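Local coordinates for purine nucleoside phosphorylase (Schistosoma mansoni, PDB 6B37), which catalyses the phosphate-dependent cleavage of purine nucleosides such as inosine and guanosine, giving the free base and ribose 1-phosphate, at residues P200-P205 with V219-V224; N117-I122 with S241-N246; N139-G144 with Y194-G199. All coordinates share one frame; numbering follows the deposited sequence.

In the fold
All three contacts are buried; they differ in what holds them. Interaction 2 is the sheet itself, two neighbouring parallel strands tied by backbone hydrogen bonds. Interactions 1 and 3 have no direct hydrogen bond between their segments and rest on packing of side chains against one another and against backbone carbonyls. Strand 218-220 joins all three, pairing with strand 112-121 of interaction 2 and strand 189-196 of interaction 3. Benzothiazolol touches all three, but interaction 1 meets it with a carboxylate, a methionine side chain and the edge of a tyrosine ring. Interaction 1 reaches the second subunit and interaction 3 both the second and the third, whereas no other chain of the assembly touches interaction 2.

Interaction 1: residues P200-P205 with V219-V224; sequences PTYESP and VGMSTV. With CGD (1,3-benzothiazol-2-ol), chain H; DMS (dimethyl sulfoxide), chain E.
Met221 buries the most surface here, and its methyl CE does the touching: it sits 3.3 Å from Pro200 O and 3.6 Å from Thr201 O. The thioether reaches that far because the chain is extended beyond CG (chi2 171°), which carries CE across to the facing loop. From there CE also meets the Tyr202 ring obliquely, 4.2 Å from its CD1. The two backbones run almost oppositely, with end-to-end directions 169° apart.

At the other end Val219 and Glu203 come from opposite directions. Val219 CG1 packs 3.5 Å from Glu203 OE2, and the bend of Glu203 at chi2 (-79°) turns the carboxylate towards Val219 and the ligand. OE2 is hydrogen-bonded to Ser247 OG, which is consistent with holding the carboxylate so that OE1 faces the ligand N. Glu203 OE1 is modelled 2.5 Å from that N, a spacing so short that its exact value is doubtful. Met221 CG lies 3.4 Å from the ligand O, and Tyr202 CD1 comes 3.7 Å from the ligand C1, which meets the ring at its edge. Farther out, Tyr202 OH donates to the O of a dimethyl sulfoxide, probably from the crystallisation liquor, at 2.9 Å.

Thr201 OG1 is hydrogen-bonded to Asn147 ND2 of the second subunit, which places this loop at the interface. No hydrogen bond links the segments, and the buried Pro200 O finds no polar partner. A carboxylate beside the ligand N, with the Met221 methylene and the Tyr202 ring edge packing nearby, is consistent with the purine-base pocket of trimeric nucleoside phosphorylases.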
loop_
_atom_site.group_PDB
_atom_site.type_symbol
_atom_site.label_atom_id
_atom_site.label_comp_id
_atom_site.label_asym_id
_atom_site.label_seq_id
_atom_site.Cartn_x
_atom_site.Cartn_y
_atom_site.Cartn_z
ATOM N N PRO A 200 -6.034 -7.448 8.584
ATOM C CA PRO A 200 -6.916 -8.590 8.913
ATOM C C PRO A 200 -8.405 -8.263 8.955
ATOM O O PRO A 200 -9.198 -9.163 9.278
ATOM C CB PRO A 200 -6.400 -8.994 10.302
ATOM C CG PRO A 200 -6.067 -7.665 10.946
ATOM C CD PRO A 200 -5.445 -6.872 9.809
ATOM N N THR A 201 -8.823 -7.011 8.715
ATOM C CA THR A 201 -10.256 -6.713 8.626
ATOM C C THR A 201 -10.831 -7.249 7.311
ATOM O O THR A 201 -10.199 -7.157 6.243
ATOM C CB THR A 201 -10.526 -5.201 8.743
ATOM O OG1 THR A 201 -9.764 -4.485 7.759
ATOM C CG2 THR A 201 -10.136 -4.663 10.120
ATOM N N TYR A 202 -12.052 -7.821 7.395
ATOM C CA TYR A 202 -12.768 -8.172 6.173
ATOM C C TYR A 202 -12.976 -6.906 5.356
ATOM O O TYR A 202 -13.121 -5.804 5.916
ATOM C CB TYR A 202 -14.131 -8.820 6.500
ATOM C CG TYR A 202 -14.022 -10.173 7.168
ATOM C CD1 TYR A 202 -13.562 -11.268 6.465
ATOM C CD2 TYR A 202 -14.338 -10.336 8.518
ATOM C CE1 TYR A 202 -13.456 -12.533 7.081
ATOM C CE2 TYR A 202 -14.239 -11.595 9.145
ATOM C CZ TYR A 202 -13.774 -12.665 8.412
ATOM O OH TYR A 202 -13.673 -13.891 9.045
ATOM N N GLU A 203 -12.987 -7.049 4.034
ATOM C CA GLU A 203 -13.295 -5.909 3.161
ATOM C C GLU A 203 -14.600 -5.240 3.602
ATOM O O GLU A 203 -15.584 -5.918 3.893
ATOM C CB GLU A 203 -13.404 -6.391 1.689
ATOM C CG GLU A 203 -14.637 -7.282 1.319
ATOM C CD GLU A 203 -14.491 -8.734 1.724
ATOM O OE1 GLU A 203 -13.448 -9.085 2.283
ATOM O OE2 GLU A 203 -15.391 -9.577 1.458
ATOM N N SER A 204 -14.604 -3.897 3.658
ATOM C CA SER A 204 -15.806 -3.162 4.017
ATOM C C SER A 204 -16.852 -3.244 2.897
ATOM O O SER A 204 -16.515 -3.570 1.756
ATOM C CB SER A 204 -15.487 -1.693 4.303
ATOM O OG SER A 204 -15.173 -1.029 3.088
ATOM N N PRO A 205 -18.112 -2.892 3.186
ATOM C CA PRO A 205 -19.135 -2.924 2.116
ATOM C C PRO A 205 -18.754 -2.077 0.912
ATOM O O PRO A 205 -18.930 -2.517 -0.236
ATOM C CB PRO A 205 -20.393 -2.394 2.821
ATOM C CG PRO A 205 -20.183 -2.733 4.260
ATOM C CD PRO A 205 -18.707 -2.677 4.518
ATOM N N VAL A 219 -12.030 -12.331 -3.095
ATOM C CA VAL A 219 -11.106 -11.548 -2.258
ATOM C C VAL A 219 -10.648 -12.386 -1.060
ATOM O O VAL A 219 -11.466 -13.006 -0.364
ATOM C CB VAL A 219 -11.737 -10.197 -1.813
ATOM C CG1 VAL A 219 -13.068 -10.355 -1.083
ATOM C CG2 VAL A 219 -10.745 -9.369 -0.999
ATOM N N GLY A 220 -9.332 -12.373 -0.791
ATOM C CA GLY A 220 -8.779 -13.106 0.343
ATOM C C GLY A 220 -7.533 -12.447 0.915
ATOM O O GLY A 220 -6.997 -11.503 0.324
ATOM N N MET A 221 -7.035 -12.989 2.039
ATOM C CA MET A 221 -5.897 -12.397 2.759
ATOM C C MET A 221 -4.622 -13.235 2.706
ATOM O O MET A 221 -3.715 -13.017 3.526
ATOM C CB MET A 221 -6.223 -12.160 4.248
ATOM C CG MET A 221 -7.424 -11.332 4.551
ATOM S SD MET A 221 -7.814 -11.380 6.350
ATOM C CE MET A 221 -9.444 -10.637 6.286
ATOM N N SER A 222 -4.530 -14.211 1.804
ATOM C CA SER A 222 -3.374 -15.105 1.763
ATOM C C SER A 222 -2.974 -15.330 0.298
ATOM O O SER A 222 -3.386 -14.600 -0.604
ATOM C CB SER A 222 -3.696 -16.432 2.455
ATOM O OG SER A 222 -4.601 -17.198 1.659
ATOM N N THR A 223 -2.153 -16.363 0.084
ATOM C CA THR A 223 -1.936 -17.048 -1.193
ATOM C C THR A 223 -1.020 -16.271 -2.158
ATOM O O THR A 223 0.005 -16.821 -2.618
ATOM C CB THR A 223 -3.287 -17.414 -1.827
ATOM O OG1 THR A 223 -3.958 -18.329 -0.947
ATOM C CG2 THR A 223 -3.097 -18.136 -3.174
ATOM N N VAL A 224 -1.324 -15.004 -2.478
ATOM C CA VAL A 224 -0.496 -14.264 -3.454
ATOM C C VAL A 224 0.976 -14.183 -3.058
ATOM O O VAL A 224 1.843 -14.322 -3.955
ATOM C CB VAL A 224 -1.144 -12.894 -3.746
ATOM C CG1 VAL A 224 -0.242 -11.931 -4.535
ATOM C CG2 VAL A 224 -2.454 -13.111 -4.547
HETATM C C4 CGD H . -14.048 -15.191 3.808
HETATM C C5 CGD H . -12.854 -15.054 3.872
HETATM C C6 CGD H . -12.065 -13.844 3.568
HETATM C C3 CGD H . -14.771 -14.460 3.529
HETATM C C2 CGD H . -14.547 -13.338 3.216
HETATM C C1 CGD H . -13.215 -12.716 3.119
HETATM O O CGD H . -10.157 -10.664 2.719
HETATM C C CGD H . -11.050 -11.685 2.981
HETATM S S CGD H . -10.616 -13.209 3.497
HETATM N N CGD H . -12.516 -11.379 2.778
HETATM S S DMS E . -10.544 -16.039 7.427
HETATM O O DMS E . -11.943 -15.928 7.897
HETATM C C1 DMS E . -10.209 -16.924 5.880
HETATM C C2 DMS E . -9.905 -14.388 7.035
#

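Interaction 2: residues N117-I122 with S241-N246; sequences NLAGGI and SLIANN. With CGD (1,3-benzothiazol-2-ol), chain H; DMS (dimethyl sulfoxide), chain D.
Ser241 OG donates to Asn117 OD1 at 2.8 Å, in the carbonyl plane on a lone pair (C=O...O angle 121°). A chi1 of 62° sets Asn117 CG between its backbone N and C and brings OD1 to the serine. Leu242 binds strand 117-121 through both backbone groups: its N donates to Asn117 O at 2.9 Å in a nearly straight bond (176°), and its O accepts from Ala119 N at 3.0 Å. On the opposite face from Ser241, Leu242 CD2 lies 3.8 Å from Leu118 CD2, the two leucines side by side.

Ile243 returns to the Ser241 face, its CG2 3.9 Å from Gly121 N. Ala244 N reaches Ala119 O at 2.9 Å. Here the register slips by one residue, a beta bulge, and the next bond runs from Gly121 N to Asn245 O (2.9 Å). Asn245 OD1 is buried against Gly120 CA and near the ligand C3, while its ND2 is held by Asp250. With Gly120 N 3.4 Å from the ligand C2, the bulged strand ends line the ligand site. Asn246 caps the helix that follows.

Strand 131-139 borders strand 236-246, strand 218-220 flanks strand 112-121, and helix 259-283 packs against Leu118, Leu242 and Ala244.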
loop_
_atom_site.group_PDB
_atom_site.type_symbol
_atom_site.label_atom_id
_atom_site.label_comp_id
_atom_site.label_asym_id
_atom_site.label_seq_id
_atom_site.Cartn_x
_atom_site.Cartn_y
_atom_site.Cartn_z
ATOM N N ASN A 117 -7.510 -21.854 0.003
ATOM C CA ASN A 117 -7.805 -20.736 0.897
ATOM C C ASN A 117 -9.320 -20.549 1.019
ATOM O O ASN A 117 -10.094 -21.131 0.252
ATOM C CB ASN A 117 -7.139 -19.423 0.421
ATOM C CG ASN A 117 -7.624 -18.953 -0.928
ATOM O OD1 ASN A 117 -8.807 -18.681 -1.099
ATOM N ND2 ASN A 117 -6.697 -18.756 -1.878
ATOM N N LEU A 118 -9.734 -19.792 2.042
ATOM C CA LEU A 118 -11.110 -19.312 2.184
ATOM C C LEU A 118 -11.201 -17.864 1.703
ATOM O O LEU A 118 -10.315 -17.048 1.993
ATOM C CB LEU A 118 -11.567 -19.436 3.633
ATOM C CG LEU A 118 -12.058 -20.850 3.959
ATOM C CD1 LEU A 118 -11.792 -21.177 5.398
ATOM C CD2 LEU A 118 -13.545 -20.950 3.623
ATOM N N ALA A 119 -12.257 -17.538 0.946
ATOM C CA ALA A 119 -12.345 -16.235 0.291
ATOM C C ALA A 119 -13.785 -15.737 0.244
ATOM O O ALA A 119 -14.747 -16.510 0.357
ATOM C CB ALA A 119 -11.770 -16.289 -1.126
ATOM N N GLY A 120 -13.917 -14.419 0.096
ATOM C CA GLY A 120 -15.236 -13.805 -0.123
ATOM C C GLY A 120 -15.568 -13.717 -1.607
ATOM O O GLY A 120 -14.697 -13.448 -2.442
ATOM N N GLY A 121 -16.843 -13.913 -1.938
ATOM C CA GLY A 121 -17.263 -13.826 -3.324
ATOM C C GLY A 121 -17.632 -12.405 -3.722
ATOM O O GLY A 121 -18.360 -11.712 -3.002
ATOM N N ILE A 122 -17.167 -11.993 -4.911
ATOM C CA ILE A 122 -17.477 -10.689 -5.494
ATOM C C ILE A 122 -18.352 -10.831 -6.751
ATOM O O ILE A 122 -19.392 -10.173 -6.888
ATOM C CB ILE A 122 -16.167 -9.921 -5.813
ATOM C CG1 ILE A 122 -15.305 -9.691 -4.551
ATOM C CG2 ILE A 122 -16.456 -8.587 -6.484
ATOM C CD1 ILE A 122 -15.938 -8.775 -3.476
ATOM N N SER A 241 -9.869 -21.375 -4.272
ATOM C CA SER A 241 -10.611 -20.680 -3.217
ATOM C C SER A 241 -11.934 -21.394 -2.911
ATOM O O SER A 241 -12.667 -21.793 -3.827
ATOM C CB SER A 241 -10.958 -19.237 -3.605
ATOM O OG SER A 241 -9.822 -18.393 -3.641
ATOM N N LEU A 242 -12.240 -21.552 -1.618
ATOM C CA LEU A 242 -13.572 -21.943 -1.152
ATOM C C LEU A 242 -14.322 -20.680 -0.745
ATOM O O LEU A 242 -13.840 -19.924 0.105
ATOM C CB LEU A 242 -13.498 -22.915 0.032
ATOM C CG LEU A 242 -14.843 -23.221 0.703
ATOM C CD1 LEU A 242 -15.893 -23.877 -0.243
ATOM C CD2 LEU A 242 -14.618 -24.146 1.897
ATOM N N ILE A 243 -15.473 -20.438 -1.367
ATOM C CA ILE A 243 -16.229 -19.193 -1.194
ATOM C C ILE A 243 -17.092 -19.304 0.060
ATOM O O ILE A 243 -17.930 -20.202 0.178
ATOM C CB ILE A 243 -17.098 -18.896 -2.434
ATOM C CG1 ILE A 243 -16.234 -18.782 -3.699
ATOM C CG2 ILE A 243 -17.960 -17.639 -2.236
ATOM C CD1 ILE A 243 -15.055 -17.774 -3.586
ATOM N N ALA A 244 -16.910 -18.365 0.994
ATOM C CA ALA A 244 -17.684 -18.393 2.236
ATOM C C ALA A 244 -18.998 -17.613 2.158
ATOM O O ALA A 244 -19.899 -17.869 2.962
ATOM C CB ALA A 244 -16.837 -17.822 3.379
ATOM N N ASN A 245 -19.122 -16.665 1.228
ATOM C CA ASN A 245 -20.248 -15.719 1.192
ATOM C C ASN A 245 -20.210 -14.999 -0.151
ATOM O O ASN A 245 -19.254 -15.159 -0.924
ATOM C CB ASN A 245 -20.158 -14.706 2.328
ATOM C CG ASN A 245 -19.039 -13.685 2.105
ATOM O OD1 ASN A 245 -17.940 -14.058 1.724
ATOM N ND2 ASN A 245 -19.328 -12.403 2.303
ATOM N N ASN A 246 -21.224 -14.159 -0.413
ATOM C CA ASN A 246 -21.134 -13.174 -1.490
ATOM C C ASN A 246 -21.158 -11.780 -0.860
ATOM O O ASN A 246 -22.191 -11.348 -0.329
ATOM C CB ASN A 246 -22.238 -13.336 -2.534
ATOM C CG ASN A 246 -22.000 -12.445 -3.732
ATOM O OD1 ASN A 246 -22.099 -11.222 -3.623
ATOM N ND2 ASN A 246 -21.595 -13.037 -4.861
HETATM C C4 CGD H . -14.048 -15.191 3.808
HETATM C C5 CGD H . -12.854 -15.054 3.872
HETATM C C6 CGD H . -12.065 -13.844 3.568
HETATM C C3 CGD H . -14.771 -14.460 3.529
HETATM C C2 CGD H . -14.547 -13.338 3.216
HETATM C C1 CGD H . -13.215 -12.716 3.119
HETATM O O CGD H . -10.157 -10.664 2.719
HETATM C C CGD H . -11.050 -11.685 2.981
HETATM S S CGD H . -10.616 -13.209 3.497
HETATM N N CGD H . -12.516 -11.379 2.778
HETATM S S DMS D . -6.858 -18.722 4.680
HETATM O O DMS D . -7.971 -19.712 4.562
HETATM C C1 DMS D . -5.346 -19.539 5.144
HETATM C C2 DMS D . -6.572 -17.753 3.252
#

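Interaction 3: residues N139-G144 with Y194-G199; sequences NFPGLG and YAFNGG. With CGD (1,3-benzothiazol-2-ol), chain H.
The Phe196 ring is met at its edge by Asn139 OD1, 3.5 Å from CD2, and obliquely by Pro141, whose CG forms an off-centre CH-pi contact 4.0 Å from the ring centroid and 30° off its normal. Asn139 and Phe196 point the same way, amide and ring planes 30° apart, whereas Pro141 crosses the phenylalanine at about a right angle. The Phe140 ring in turn receives Phe196 O at its edge and in its plane, 3.5 Å from CD2, with Ala195 CB 4.0 Å from CE2. Buried Phe196 O has no hydrogen-bond donor; Phe140 CD2 and Pro141 CD pack against it.

Asn139 OD1 also caps the short helix, accepting from Gly142 N at 3.1 Å from well above its carbonyl plane. The Asn139 chi1 of -177° sets CG on the far side of CB from N, where OD1 meets both the Phe196 edge and Gly142 N. Leu143 of the second subunit packs on Phe140 and Pro141, and Glu207 of the third accepts from Asn139 N.

The contact sets the N-capped start of helix 140-143 against the end of strand 189-196. The next residue, Asn197, opens an Asx turn, OD1 accepting from Gly199 N at 3.2 Å; its ND2 donates to benzothiazolol O at 3.1 Å and to Thr201 O, making this turn part of the ligand site.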
loop_
_atom_site.group_PDB
_atom_site.type_symbol
_atom_site.label_atom_id
_atom_site.label_comp_id
_atom_site.label_asym_id
_atom_site.label_seq_id
_atom_site.Cartn_x
_atom_site.Cartn_y
_atom_site.Cartn_z
ATOM N N ASN A 139 -2.853 -7.668 -6.963
ATOM C CA ASN A 139 -2.006 -7.657 -5.761
ATOM C C ASN A 139 -1.924 -6.229 -5.223
ATOM O O ASN A 139 -0.984 -5.497 -5.539
ATOM C CB ASN A 139 -0.621 -8.169 -6.170
ATOM C CG ASN A 139 0.379 -8.302 -5.051
ATOM O OD1 ASN A 139 0.086 -8.125 -3.868
ATOM N ND2 ASN A 139 1.618 -8.582 -5.451
ATOM N N PHE A 140 -2.909 -5.826 -4.407
ATOM C CA PHE A 140 -2.888 -4.454 -3.887
ATOM C C PHE A 140 -1.621 -4.171 -3.073
ATOM O O PHE A 140 -1.023 -3.093 -3.266
ATOM C CB PHE A 140 -4.198 -4.168 -3.107
ATOM C CG PHE A 140 -5.429 -4.157 -3.998
ATOM C CD1 PHE A 140 -5.618 -3.141 -4.904
ATOM C CD2 PHE A 140 -6.358 -5.170 -3.939
ATOM C CE1 PHE A 140 -6.709 -3.113 -5.731
ATOM C CE2 PHE A 140 -7.459 -5.149 -4.800
ATOM C CZ PHE A 140 -7.621 -4.114 -5.678
ATOM N N PRO A 141 -1.156 -5.042 -2.183
ATOM C CA PRO A 141 0.136 -4.753 -1.522
ATOM C C PRO A 141 1.302 -4.556 -2.491
ATOM O O PRO A 141 2.150 -3.667 -2.292
ATOM C CB PRO A 141 0.324 -5.986 -0.617
ATOM C CG PRO A 141 -1.070 -6.412 -0.253
ATOM C CD PRO A 141 -1.811 -6.235 -1.585
ATOM N N GLY A 142 1.387 -5.373 -3.537
ATOM C CA GLY A 142 2.459 -5.231 -4.532
ATOM C C GLY A 142 2.472 -3.903 -5.267
ATOM O O GLY A 142 3.521 -3.264 -5.434
ATOM N N LEU A 143 1.317 -3.469 -5.751
ATOM C CA LEU A 143 1.273 -2.151 -6.391
ATOM C C LEU A 143 1.716 -1.050 -5.413
ATOM O O LEU A 143 2.306 -0.042 -5.826
ATOM C CB LEU A 143 -0.147 -1.873 -6.939
ATOM C CG LEU A 143 -0.606 -2.789 -8.097
ATOM C CD1 LEU A 143 -2.089 -2.659 -8.316
ATOM C CD2 LEU A 143 0.148 -2.419 -9.372
ATOM N N GLY A 144 1.418 -1.232 -4.116
ATOM C CA GLY A 144 1.671 -0.220 -3.087
ATOM C C GLY A 144 2.960 -0.303 -2.283
ATOM O O GLY A 144 3.027 0.313 -1.207
ATOM N N TYR A 194 -8.374 -13.370 -8.277
ATOM C CA TYR A 194 -8.258 -13.217 -6.817
ATOM C C TYR A 194 -7.633 -11.872 -6.432
ATOM O O TYR A 194 -6.501 -11.578 -6.830
ATOM C CB TYR A 194 -7.404 -14.345 -6.261
ATOM C CG TYR A 194 -7.162 -14.419 -4.769
ATOM C CD1 TYR A 194 -7.879 -15.296 -3.975
ATOM C CD2 TYR A 194 -6.141 -13.698 -4.174
ATOM C CE1 TYR A 194 -7.622 -15.422 -2.617
ATOM C CE2 TYR A 194 -5.881 -13.826 -2.826
ATOM C CZ TYR A 194 -6.623 -14.676 -2.045
ATOM O OH TYR A 194 -6.368 -14.859 -0.711
ATOM N N ALA A 195 -8.378 -11.071 -5.655
ATOM C CA ALA A 195 -7.862 -9.833 -5.076
ATOM C C ALA A 195 -7.225 -10.125 -3.724
ATOM O O ALA A 195 -7.860 -10.719 -2.855
ATOM C CB ALA A 195 -8.998 -8.829 -4.891
ATOM N N PHE A 196 -5.977 -9.692 -3.531
ATOM C CA PHE A 196 -5.266 -9.827 -2.251
ATOM C C PHE A 196 -5.529 -8.591 -1.384
ATOM O O PHE A 196 -5.048 -7.494 -1.710
ATOM C CB PHE A 196 -3.773 -10.013 -2.519
ATOM C CG PHE A 196 -2.902 -10.157 -1.278
ATOM C CD1 PHE A 196 -3.405 -10.615 -0.080
ATOM C CD2 PHE A 196 -1.512 -9.891 -1.363
ATOM C CE1 PHE A 196 -2.591 -10.746 1.067
ATOM C CE2 PHE A 196 -0.705 -10.032 -0.244
ATOM C CZ PHE A 196 -1.232 -10.478 0.977
ATOM N N ASN A 197 -6.376 -8.762 -0.359
ATOM C CA ASN A 197 -6.607 -7.807 0.735
ATOM C C ASN A 197 -5.603 -8.109 1.840
ATOM O O ASN A 197 -5.643 -9.190 2.442
ATOM C CB ASN A 197 -8.054 -7.971 1.231
ATOM C CG ASN A 197 -8.333 -7.274 2.567
ATOM O OD1 ASN A 197 -7.696 -6.273 2.909
ATOM N ND2 ASN A 197 -9.311 -7.794 3.321
ATOM N N GLY A 198 -4.699 -7.168 2.135
ATOM C CA GLY A 198 -3.705 -7.445 3.167
ATOM C C GLY A 198 -4.274 -7.856 4.515
ATOM O O GLY A 198 -3.676 -8.686 5.225
ATOM N N GLY A 199 -5.435 -7.317 4.898
ATOM C CA GLY A 199 -6.114 -7.746 6.126
ATOM C C GLY A 199 -5.553 -7.076 7.384
ATOM O O GLY A 199 -4.654 -6.201 7.307
HETATM C C4 CGD H . -14.048 -15.191 3.808
HETATM C C5 CGD H . -12.854 -15.054 3.872
HETATM C C6 CGD H . -12.065 -13.844 3.568
HETATM C C3 CGD H . -14.771 -14.460 3.529
HETATM C C2 CGD H . -14.547 -13.338 3.216
HETATM C C1 CGD H . -13.215 -12.716 3.119
HETATM O O CGD H . -10.157 -10.664 2.719
HETATM C C CGD H . -11.050 -11.685 2.981
HETATM S S CGD H . -10.616 -13.209 3.497
HETATM N N CGD H . -12.516 -11.379 2.778
#